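Local coordinates for protein 3,4-dihydroxy-2-butanone 4-phosphate synthase (Acinetobacter baumannii, PDB 6MNZ) that probably converts D-ribulose 5-phosphate into formate and 3,4-dihydroxy-2-butanone 4-phosphate, a divalent-metal-dependent step of riboflavin biosynthesis, at residues E30-I35 with I162-K167; R53-L58 with H126-M131; L21-D26 with A141-A146; C57-R62 with P158-C163. One frame throughout, in Å; residues are numbered along the deposited sequence.

Contact 1: residues E30-I35 with I162-K167; sequences EGDLVI and ICEIIK
D32 and E164 face each other across neighbouring antiparallel strands, their side chains lying side by side and pointing the same way, with the carboxylate planes 40° apart. D32 OD1 stands 4.0 Å from E164 CG, while D32 OD2 comes to 3.8 Å from the tip of I162, its CD1. E30 also reaches E164: its chain, extended beyond CG, brings OE1 within 3.6 Å of E164 CG. The acid tips stay apart, E30 OE1 lying 4.7 Å from E164 OE2. Further along, V34 CG1 packs 3.8 Å from I162 CG2. L33 turns to the reverse face and meets I165 at about a right angle.

The strands hold these groups in step. I165 N donates to G31 O at 2.8 Å and C163 N to L33 O at 3.2 Å; the return bond from L33 N to C163 O is weak. One shell out, E30 O is hydrogen-bonded to H143 NE2, and L55 N makes a weak bond to E164 OE1. D32 is predicted to bind substrate, E164 to be catalytically essential. The acids gather beside the predicted metal ligands E28 and H143, consistent with an acidic wall of that site.

Contact 2: residues R53-L58 with H126-M131; sequences RGLVCL and HIFPLM
F128 lays its ring beside the chain of L55 and V56. Its CG stands anti to the carbonyl carbon (chi1 -62°), which turns the ring toward both residues. The carbonyl oxygen V56 O lies at the ring edge, in its plane, 3.7 Å from F128 CD2. The L55 side chain runs at about a right angle to that of F128, and L55 CD2 comes to 4.0 Å from F128 CE2, neither over the face nor at the edge. Nearer the backbone, F128 CB sits 3.9 Å from C57 SG. On the same side as C57, L130 pushes a methyl inward, its CD1 resting 3.6 Å from C57 CB.

I127 and L58 meet on the other face, L58 CB against I127 CG2 at 3.9 Å. The second branch of I127 swings toward V56, where the tip CD1 meets V56 CG1. Helix 101-112 packs on both I127 and L58.

L58 ties the backbones together in the parallel manner: its N donates to F128 O, and its O receives L130 N at 2.8 Å, so the two bonds straddle P129. Both donors stand above the carbonyl planes they approach. Where the chains diverge, a water in the plane of the F128 ring donates to V56 O and H126 O, joining them at 2.9 and 2.8 Å.

H126 and I127 both face E90, a classic beta bulge. Strand 127-131 is outermost on its side of the mixed sheet within this chain, paired parallel with strand 57-60, in the DHBP synthase domain.

Contact 3: residues L21-D26 with A141-A146; sequences LMDDED and AGHTEA. With SO4 (sulfate ion), chain C.
H143 offers the edge of its imidazole to L21: the carbonyl oxygen L21 O lies in the ring plane, 3.3 Å from H143 CD2. The sulfate lies at the rim across CG from L21 O, where H143 ND1 donates to its O2 at 2.8 Å. The carboxylate of D23 approaches obliquely, tilted 39° to the ring, with D23 CG 3.5 Å from H143 CE1. Its torsion, CG between the backbone N and the carbonyl carbon (chi1 71°), turns the group that way, but its oxygens are held elsewhere: OD2 by E28 N and OD1 by E30 N. H143 NE2 is bonded to E30 O, so in this crystal both ring nitrogens are engaged, which would hold the ring's rotation. H143 is also a predicted ligand of one of the two divalent metals.

G142 is the N-cap of helix 143-153, and the sulfate occupies the anion-binding position at this helix N terminus. H143 N also donates to sulfate O2. T144 N donates to sulfate O1 at 2.7 Å, and T144 OG1 adds a bond to O1 at 2.8 Å. R27 NH1 supplies a further bond to the ion. The ion probably came from the crystallisation liquor, yet A141 to T144 are predicted to bind D-ribulose 5-phosphate, and its place is consistent with the substrate's phosphate.

Inside the helix, A146 CB meets L21 CD1 at 3.9 Å.

Contact 4: residues C57-R62 with P158-C163; sequences CLTLSR and PASVIC
T59 and I162 make the apolar centre on one face of this antiparallel pair, crossing at about a right angle with T59 CG2 3.7 Å from I162 CD1. I162 carries CG1 between its backbone N and carbonyl carbon (chi1 69°), which sends the long branch toward strand 57-60; CG1 also lies 4.1 Å from C57 CB. The other face belongs to L58 and V161. There L58 CD1 packs 4.1 Å from V161 CG2, and CD1 also comes to 3.4 Å from S160 O, between the strands.

Backbone bonds frame these side chains. C57 and I162 exchange two, C57 N to I162 O at 2.8 Å and I162 N to C57 O at 3.0 Å. Further on, T59 N donates to S160 O, whereas the return bond from S160 N to T59 O is long and weak. V161 CA adds a CA-H...O contact to C57 O.

Toward the polar edge the two hydroxyls meet tip to tip: T59 OG1 and S160 OG share a hydrogen bond of 2.7 Å in which either could be the donor. Beyond it S61 caps the following helix as its N-cap, with OG bonded to R64 N.

The short segments' N-to-C directions are 139° apart, about 41° short of exactly antiparallel, as a twisted sheet allows. Strand 57-60 is flanked on its other side by strand 127-131, and strand 160-164 by strand 31-36, with V34 touching S160. Helix 101-112 packs against L58, A159 and V161, while H143 of helix 143-153 lies against I162 on the other face.

From the N terminus, strand 19-22 leads into contact 3, whose loop closes 115 residues later at helix 143-153. Strand 31-36 then opens contact 1, which closes on strand 160-164 and therefore crosses contact 3. Strand 57-60 starts both contact 2 and contact 4: contact 2 closes at strand 127-131 and is nested inside the loops of contacts 1 and 3, whereas contact 4 ends on strand 160-164 beside contact 1 and crosses contact 3. Contacts 2, 4 and 1 thus join four successive strands of one sheet, 127-131, 57-60, 160-164 and 31-36. Contact 3 brings helix 143-153 to strand 19-22, the next in order.

Contact 1: residues E30-I35 with I162-K167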
# COMPACT_ATOMS: atom_id res chain seq x y z
N GLU A 30 -13.55 -22.27 -4.15
CA GLU A 30 -14.33 -22.96 -3.14
C GLU A 30 -15.80 -22.59 -3.30
O GLU A 30 -16.13 -21.48 -3.72
CB GLU A 30 -13.84 -22.61 -1.73
CG GLU A 30 -12.45 -23.14 -1.41
CD GLU A 30 -11.98 -22.77 -0.01
OE1 GLU A 30 -12.60 -21.89 0.62
OE2 GLU A 30 -10.93 -23.29 0.41
N GLY A 31 -16.66 -23.45 -2.77
CA GLY A 31 -18.08 -23.18 -2.68
C GLY A 31 -18.49 -22.99 -1.22
O GLY A 31 -18.02 -23.71 -0.34
N ASP A 32 -19.26 -21.94 -0.99
CA ASP A 32 -19.82 -21.64 0.33
C ASP A 32 -21.33 -21.70 0.24
O ASP A 32 -21.94 -20.99 -0.56
CB ASP A 32 -19.38 -20.26 0.82
CG ASP A 32 -17.90 -20.20 1.14
OD1 ASP A 32 -17.12 -20.92 0.48
OD2 ASP A 32 -17.51 -19.31 1.91
N LEU A 33 -21.95 -22.44 1.16
CA LEU A 33 -23.32 -22.15 1.55
C LEU A 33 -23.41 -20.71 2.04
O LEU A 33 -22.46 -20.17 2.61
CB LEU A 33 -23.79 -23.11 2.64
CG LEU A 33 -23.82 -24.60 2.31
CD1 LEU A 33 -24.07 -25.40 3.58
CD2 LEU A 33 -24.88 -24.91 1.26
N VAL A 34 -24.50 -20.04 1.66
CA VAL A 34 -24.70 -18.62 1.95
C VAL A 34 -26.17 -18.43 2.27
O VAL A 34 -27.03 -18.88 1.51
CB VAL A 34 -24.28 -17.71 0.79
CG1 VAL A 34 -24.35 -16.24 1.21
CG2 VAL A 34 -22.88 -18.06 0.31
N ILE A 35 -26.46 -17.89 3.45
CA ILE A 35 -27.83 -17.60 3.87
C ILE A 35 -27.86 -16.21 4.49
O ILE A 35 -26.89 -15.77 5.10
CB ILE A 35 -28.36 -18.66 4.86
CG1 ILE A 35 -29.80 -18.36 5.24
CG2 ILE A 35 -27.47 -18.73 6.10
CD1 ILE A 35 -30.46 -19.47 6.04
N ILE A 162 -21.96 -17.85 6.06
CA ILE A 162 -21.31 -18.60 4.99
C ILE A 162 -20.40 -19.66 5.59
O ILE A 162 -19.85 -19.49 6.68
CB ILE A 162 -20.52 -17.67 4.04
CG1 ILE A 162 -19.29 -17.08 4.75
CG2 ILE A 162 -21.41 -16.56 3.52
CD1 ILE A 162 -18.46 -16.18 3.86
N CYS A 163 -20.26 -20.77 4.87
CA CYS A 163 -19.52 -21.93 5.35
C CYS A 163 -18.93 -22.65 4.15
O CYS A 163 -19.66 -23.00 3.22
CB CYS A 163 -20.43 -22.86 6.15
SG CYS A 163 -19.58 -24.17 7.07
N GLU A 164 -17.64 -22.97 4.23
CA GLU A 164 -16.98 -23.67 3.13
C GLU A 164 -17.53 -25.09 2.99
O GLU A 164 -17.78 -25.78 3.98
CB GLU A 164 -15.47 -23.73 3.37
CG GLU A 164 -14.79 -22.38 3.41
CD GLU A 164 -14.71 -21.80 4.81
OE1 GLU A 164 -15.64 -22.06 5.61
OE2 GLU A 164 -13.63 -21.30 5.18
N ILE A 165 -17.64 -25.54 1.74
CA ILE A 165 -18.16 -26.87 1.43
C ILE A 165 -16.96 -27.79 1.19
O ILE A 165 -16.26 -27.66 0.18
CB ILE A 165 -19.10 -26.84 0.23
CG1 ILE A 165 -20.36 -26.05 0.58
CG2 ILE A 165 -19.47 -28.26 -0.21
CD1 ILE A 165 -21.25 -25.73 -0.61
N ILE A 166 -16.71 -28.70 2.13
CA ILE A 166 -15.57 -29.61 2.08
C ILE A 166 -16.09 -31.00 1.73
O ILE A 166 -17.03 -31.50 2.37
CB ILE A 166 -14.80 -29.62 3.41
CG1 ILE A 166 -14.51 -28.19 3.88
CG2 ILE A 166 -13.51 -30.41 3.27
CD1 ILE A 166 -13.85 -28.12 5.24
N LYS A 167 -15.45 -31.64 0.76
CA LYS A 167 -15.87 -32.97 0.34
C LYS A 167 -15.83 -33.94 1.52
O LYS A 167 -15.06 -33.76 2.47
CB LYS A 167 -14.98 -33.48 -0.79
CG LYS A 167 -15.13 -32.69 -2.09
CD LYS A 167 -14.17 -33.17 -3.16
CE LYS A 167 -14.37 -34.64 -3.47
NZ LYS A 167 -13.83 -35.02 -4.80

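Contact 2: residues R53-L58 with H126-M131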
# COMPACT_ATOMS: atom_id res chain seq x y z
N ARG A 53 -19.22 -28.37 6.62
CA ARG A 53 -18.15 -28.70 7.55
C ARG A 53 -16.93 -27.81 7.37
O ARG A 53 -15.84 -28.14 7.85
CB ARG A 53 -17.74 -30.18 7.41
CG ARG A 53 -18.83 -31.14 7.87
CD ARG A 53 -18.50 -32.59 7.51
NE ARG A 53 -18.84 -32.91 6.13
CZ ARG A 53 -17.95 -33.12 5.16
NH1 ARG A 53 -16.64 -33.07 5.40
NH2 ARG A 53 -18.37 -33.37 3.92
N GLY A 54 -17.12 -26.61 6.81
CA GLY A 54 -16.17 -25.53 6.95
C GLY A 54 -16.43 -24.68 8.18
O GLY A 54 -17.21 -25.02 9.07
N LEU A 55 -15.76 -23.53 8.21
CA LEU A 55 -15.99 -22.53 9.25
C LEU A 55 -17.29 -21.79 8.95
O LEU A 55 -17.40 -21.11 7.92
CB LEU A 55 -14.82 -21.56 9.32
CG LEU A 55 -13.73 -21.86 10.34
CD1 LEU A 55 -12.55 -20.90 10.14
CD2 LEU A 55 -14.27 -21.75 11.75
N VAL A 56 -18.21 -21.81 9.91
CA VAL A 56 -19.38 -20.94 9.86
C VAL A 56 -18.95 -19.52 10.20
O VAL A 56 -18.43 -19.25 11.29
CB VAL A 56 -20.47 -21.43 10.82
CG1 VAL A 56 -21.58 -20.39 10.94
CG2 VAL A 56 -21.02 -22.76 10.34
N CYS A 57 -19.22 -18.59 9.28
CA CYS A 57 -18.82 -17.20 9.43
C CYS A 57 -20.01 -16.30 9.13
O CYS A 57 -21.06 -16.77 8.69
CB CYS A 57 -17.64 -16.86 8.51
SG CYS A 57 -16.11 -17.73 8.93
N LEU A 58 -19.92 -15.06 9.61
CA LEU A 58 -21.02 -14.10 9.56
C LEU A 58 -20.51 -12.82 8.90
O LEU A 58 -19.75 -12.07 9.51
CB LEU A 58 -21.57 -13.82 10.96
CG LEU A 58 -22.50 -12.61 11.02
CD1 LEU A 58 -23.66 -12.77 10.06
CD2 LEU A 58 -22.99 -12.34 12.44
N HIS A 126 -17.69 -18.06 19.40
CA HIS A 126 -17.64 -19.17 18.46
C HIS A 126 -18.31 -18.85 17.13
O HIS A 126 -18.48 -19.75 16.30
CB HIS A 126 -18.28 -20.43 19.07
CG HIS A 126 -17.63 -20.88 20.34
ND1 HIS A 126 -17.74 -20.17 21.52
CD2 HIS A 126 -16.86 -21.96 20.62
CE1 HIS A 126 -16.97 -20.73 22.44
NE2 HIS A 126 -16.46 -21.84 21.93
N ILE A 127 -18.72 -17.60 16.91
CA ILE A 127 -19.08 -17.10 15.59
C ILE A 127 -18.00 -16.15 15.12
O ILE A 127 -17.41 -15.42 15.93
CB ILE A 127 -20.46 -16.40 15.61
CG1 ILE A 127 -21.59 -17.44 15.73
CG2 ILE A 127 -20.65 -15.53 14.38
CD1 ILE A 127 -21.66 -18.42 14.58
N PHE A 128 -17.70 -16.19 13.83
CA PHE A 128 -16.49 -15.58 13.27
C PHE A 128 -16.90 -14.55 12.23
O PHE A 128 -17.02 -14.87 11.04
CB PHE A 128 -15.57 -16.64 12.66
CG PHE A 128 -15.08 -17.64 13.65
CD1 PHE A 128 -14.00 -17.34 14.46
CD2 PHE A 128 -15.84 -18.76 13.95
CE1 PHE A 128 -13.62 -18.19 15.47
CE2 PHE A 128 -15.46 -19.62 14.95
CZ PHE A 128 -14.32 -19.36 15.69
N PRO A 129 -17.19 -13.32 12.64
CA PRO A 129 -17.67 -12.32 11.67
C PRO A 129 -16.56 -11.90 10.73
O PRO A 129 -15.37 -11.97 11.06
CB PRO A 129 -18.13 -11.15 12.55
CG PRO A 129 -18.27 -11.72 13.93
CD PRO A 129 -17.25 -12.81 14.02
N LEU A 130 -16.96 -11.49 9.53
CA LEU A 130 -16.03 -11.05 8.49
C LEU A 130 -16.48 -9.69 7.97
O LEU A 130 -17.67 -9.48 7.72
CB LEU A 130 -15.96 -12.06 7.35
CG LEU A 130 -15.73 -13.51 7.77
CD1 LEU A 130 -15.81 -14.45 6.58
CD2 LEU A 130 -14.39 -13.65 8.46
N MET A 131 -15.54 -8.75 7.90
CA MET A 131 -15.83 -7.38 7.51
C MET A 131 -15.60 -7.25 6.01
O MET A 131 -14.46 -7.30 5.54
CB MET A 131 -14.95 -6.41 8.29
CG MET A 131 -15.41 -4.97 8.27
SD MET A 131 -14.28 -3.86 9.14
CE MET A 131 -13.07 -3.55 7.86
O HOH W 1 -18.84 -20.88 13.71

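Contact 3: residues L21-D26 with A141-A146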
# COMPACT_ATOMS: atom_id res chain seq x y z
N LEU A 21 -22.17 -20.27 -3.41
CA LEU A 21 -21.46 -19.23 -4.15
C LEU A 21 -20.02 -19.67 -4.34
O LEU A 21 -19.31 -19.91 -3.35
CB LEU A 21 -21.53 -17.89 -3.43
CG LEU A 21 -22.62 -16.92 -3.91
CD1 LEU A 21 -22.68 -15.70 -2.99
CD2 LEU A 21 -22.38 -16.49 -5.35
N MET A 22 -19.57 -19.71 -5.59
CA MET A 22 -18.18 -19.97 -5.91
C MET A 22 -17.47 -18.67 -6.24
O MET A 22 -18.03 -17.81 -6.93
CB MET A 22 -18.06 -20.93 -7.09
CG MET A 22 -18.68 -22.29 -6.85
SD MET A 22 -18.46 -23.41 -8.25
CE MET A 22 -19.93 -23.05 -9.20
N ASP A 23 -16.22 -18.56 -5.81
CA ASP A 23 -15.35 -17.50 -6.28
C ASP A 23 -14.55 -17.98 -7.49
O ASP A 23 -14.72 -19.10 -7.97
CB ASP A 23 -14.42 -17.04 -5.16
CG ASP A 23 -13.37 -18.08 -4.82
OD1 ASP A 23 -13.63 -19.28 -5.03
OD2 ASP A 23 -12.20 -17.67 -4.62
N ASP A 24 -13.74 -17.08 -8.05
CA ASP A 24 -13.00 -17.39 -9.26
C ASP A 24 -12.17 -18.66 -9.07
O ASP A 24 -11.60 -18.89 -8.00
CB ASP A 24 -12.10 -16.22 -9.64
CG ASP A 24 -12.85 -15.11 -10.35
OD1 ASP A 24 -14.09 -15.08 -10.24
OD2 ASP A 24 -12.21 -14.30 -11.04
N GLU A 25 -12.14 -19.49 -10.11
CA GLU A 25 -11.45 -20.77 -10.01
C GLU A 25 -9.98 -20.59 -9.63
O GLU A 25 -9.37 -21.52 -9.11
CB GLU A 25 -11.57 -21.53 -11.33
CG GLU A 25 -10.70 -22.77 -11.46
CD GLU A 25 -10.58 -23.25 -12.90
OE1 GLU A 25 -9.45 -23.26 -13.43
OE2 GLU A 25 -11.62 -23.59 -13.50
N ASP A 26 -9.43 -19.40 -9.84
CA ASP A 26 -8.03 -19.14 -9.55
C ASP A 26 -7.80 -18.29 -8.30
O ASP A 26 -6.70 -17.77 -8.13
CB ASP A 26 -7.37 -18.46 -10.76
CG ASP A 26 -8.02 -17.14 -11.13
OD1 ASP A 26 -9.27 -17.10 -11.14
OD2 ASP A 26 -7.32 -16.27 -11.67
N ALA A 141 -13.50 -9.59 -4.75
CA ALA A 141 -14.42 -10.64 -5.17
C ALA A 141 -14.31 -11.87 -4.27
O ALA A 141 -14.16 -13.00 -4.74
CB ALA A 141 -14.14 -11.01 -6.63
N GLY A 142 -14.49 -11.66 -2.97
CA GLY A 142 -14.51 -12.74 -2.01
C GLY A 142 -15.92 -13.14 -1.61
O GLY A 142 -16.86 -12.36 -1.73
N HIS A 143 -16.02 -14.32 -0.99
CA HIS A 143 -17.30 -14.76 -0.45
C HIS A 143 -17.82 -13.79 0.61
O HIS A 143 -19.03 -13.71 0.84
CB HIS A 143 -17.17 -16.16 0.16
CG HIS A 143 -16.64 -17.19 -0.79
ND1 HIS A 143 -15.30 -17.45 -0.93
CD2 HIS A 143 -17.29 -18.10 -1.55
CE1 HIS A 143 -15.13 -18.44 -1.79
NE2 HIS A 143 -16.33 -18.90 -2.13
N THR A 144 -16.91 -13.13 1.33
CA THR A 144 -17.32 -12.17 2.35
C THR A 144 -18.15 -11.05 1.74
O THR A 144 -19.29 -10.79 2.17
CB THR A 144 -16.09 -11.60 3.05
OG1 THR A 144 -15.36 -12.67 3.67
CG2 THR A 144 -16.48 -10.57 4.11
N GLU A 145 -17.58 -10.33 0.78
CA GLU A 145 -18.32 -9.29 0.08
C GLU A 145 -19.53 -9.86 -0.64
O GLU A 145 -20.60 -9.24 -0.65
CB GLU A 145 -17.40 -8.57 -0.91
CG GLU A 145 -16.35 -7.69 -0.25
CD GLU A 145 -15.23 -8.48 0.39
OE1 GLU A 145 -14.77 -9.47 -0.23
OE2 GLU A 145 -14.72 -8.05 1.44
N ALA A 146 -19.43 -11.11 -1.11
CA ALA A 146 -20.52 -11.68 -1.90
C ALA A 146 -21.71 -12.02 -1.02
O ALA A 146 -22.86 -11.76 -1.40
CB ALA A 146 -20.02 -12.93 -2.63
S SO4 C . -13.41 -14.77 1.32
O1 SO4 C . -14.23 -13.56 1.30
O2 SO4 C . -13.61 -15.50 0.07
O3 SO4 C . -13.82 -15.59 2.45
O4 SO4 C . -12.00 -14.43 1.44

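Contact 4: residues C57-R62 with P158-C163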
# COMPACT_ATOMS: atom_id res chain seq x y z
N CYS A 57 -19.22 -18.59 9.28
CA CYS A 57 -18.82 -17.20 9.43
C CYS A 57 -20.01 -16.30 9.13
O CYS A 57 -21.06 -16.77 8.69
CB CYS A 57 -17.64 -16.86 8.51
SG CYS A 57 -16.11 -17.73 8.93
N LEU A 58 -19.92 -15.06 9.61
CA LEU A 58 -21.02 -14.10 9.56
C LEU A 58 -20.51 -12.82 8.90
O LEU A 58 -19.75 -12.07 9.51
CB LEU A 58 -21.57 -13.82 10.96
CG LEU A 58 -22.50 -12.61 11.02
CD1 LEU A 58 -23.66 -12.77 10.06
CD2 LEU A 58 -22.99 -12.34 12.44
N THR A 59 -20.82 -12.65 7.62
CA THR A 59 -20.36 -11.47 6.90
C THR A 59 -21.12 -10.23 7.37
O THR A 59 -22.34 -10.28 7.57
CB THR A 59 -20.55 -11.68 5.40
OG1 THR A 59 -21.95 -11.78 5.10
CG2 THR A 59 -19.85 -12.97 4.96
N LEU A 60 -20.37 -9.19 7.73
CA LEU A 60 -20.93 -7.92 8.16
C LEU A 60 -20.39 -6.80 7.29
O LEU A 60 -19.21 -6.79 6.93
CB LEU A 60 -20.60 -7.60 9.63
CG LEU A 60 -21.40 -8.28 10.73
CD1 LEU A 60 -21.16 -9.75 10.65
CD2 LEU A 60 -21.02 -7.79 12.14
N SER A 61 -21.17 -5.72 7.24
CA SER A 61 -20.68 -4.46 6.70
C SER A 61 -19.81 -3.74 7.72
O SER A 61 -19.91 -3.94 8.94
CB SER A 61 -21.86 -3.57 6.30
OG SER A 61 -22.55 -3.10 7.44
N ARG A 62 -18.99 -2.81 7.21
CA ARG A 62 -18.17 -1.97 8.08
C ARG A 62 -19.03 -1.08 8.96
O ARG A 62 -18.76 -0.92 10.16
CB ARG A 62 -17.22 -1.13 7.23
CG ARG A 62 -16.13 -1.94 6.56
CD ARG A 62 -15.18 -1.06 5.76
NE ARG A 62 -14.56 -0.02 6.59
CZ ARG A 62 -13.47 0.66 6.25
NH1 ARG A 62 -12.80 0.34 5.15
NH2 ARG A 62 -13.00 1.60 7.06
N PRO A 158 -27.33 -6.20 5.13
CA PRO A 158 -26.24 -6.74 4.32
C PRO A 158 -25.40 -7.75 5.09
O PRO A 158 -24.21 -7.54 5.32
CB PRO A 158 -25.42 -5.50 3.94
CG PRO A 158 -26.31 -4.34 4.18
CD PRO A 158 -27.22 -4.74 5.30
N ALA A 159 -26.05 -8.82 5.55
CA ALA A 159 -25.43 -9.78 6.46
C ALA A 159 -25.81 -11.19 6.02
O ALA A 159 -26.99 -11.49 5.85
CB ALA A 159 -25.86 -9.54 7.90
N SER A 160 -24.81 -12.06 5.92
CA SER A 160 -25.03 -13.44 5.52
C SER A 160 -24.17 -14.35 6.39
O SER A 160 -23.15 -13.93 6.94
CB SER A 160 -24.69 -13.67 4.04
OG SER A 160 -23.29 -13.72 3.86
N VAL A 161 -24.57 -15.62 6.45
CA VAL A 161 -23.80 -16.66 7.11
C VAL A 161 -23.27 -17.61 6.04
O VAL A 161 -24.03 -18.05 5.17
CB VAL A 161 -24.64 -17.42 8.15
CG1 VAL A 161 -23.80 -18.47 8.86
CG2 VAL A 161 -25.26 -16.45 9.15
N ILE A 162 -21.96 -17.85 6.06
CA ILE A 162 -21.31 -18.60 4.99
C ILE A 162 -20.40 -19.66 5.59
O ILE A 162 -19.85 -19.49 6.68
CB ILE A 162 -20.52 -17.67 4.04
CG1 ILE A 162 -19.29 -17.08 4.75
CG2 ILE A 162 -21.41 -16.56 3.52
CD1 ILE A 162 -18.46 -16.18 3.86
N CYS A 163 -20.26 -20.77 4.87
CA CYS A 163 -19.52 -21.93 5.35
C CYS A 163 -18.93 -22.65 4.15
O CYS A 163 -19.66 -23.00 3.22
CB CYS A 163 -20.43 -22.86 6.15
SG CYS A 163 -19.58 -24.17 7.07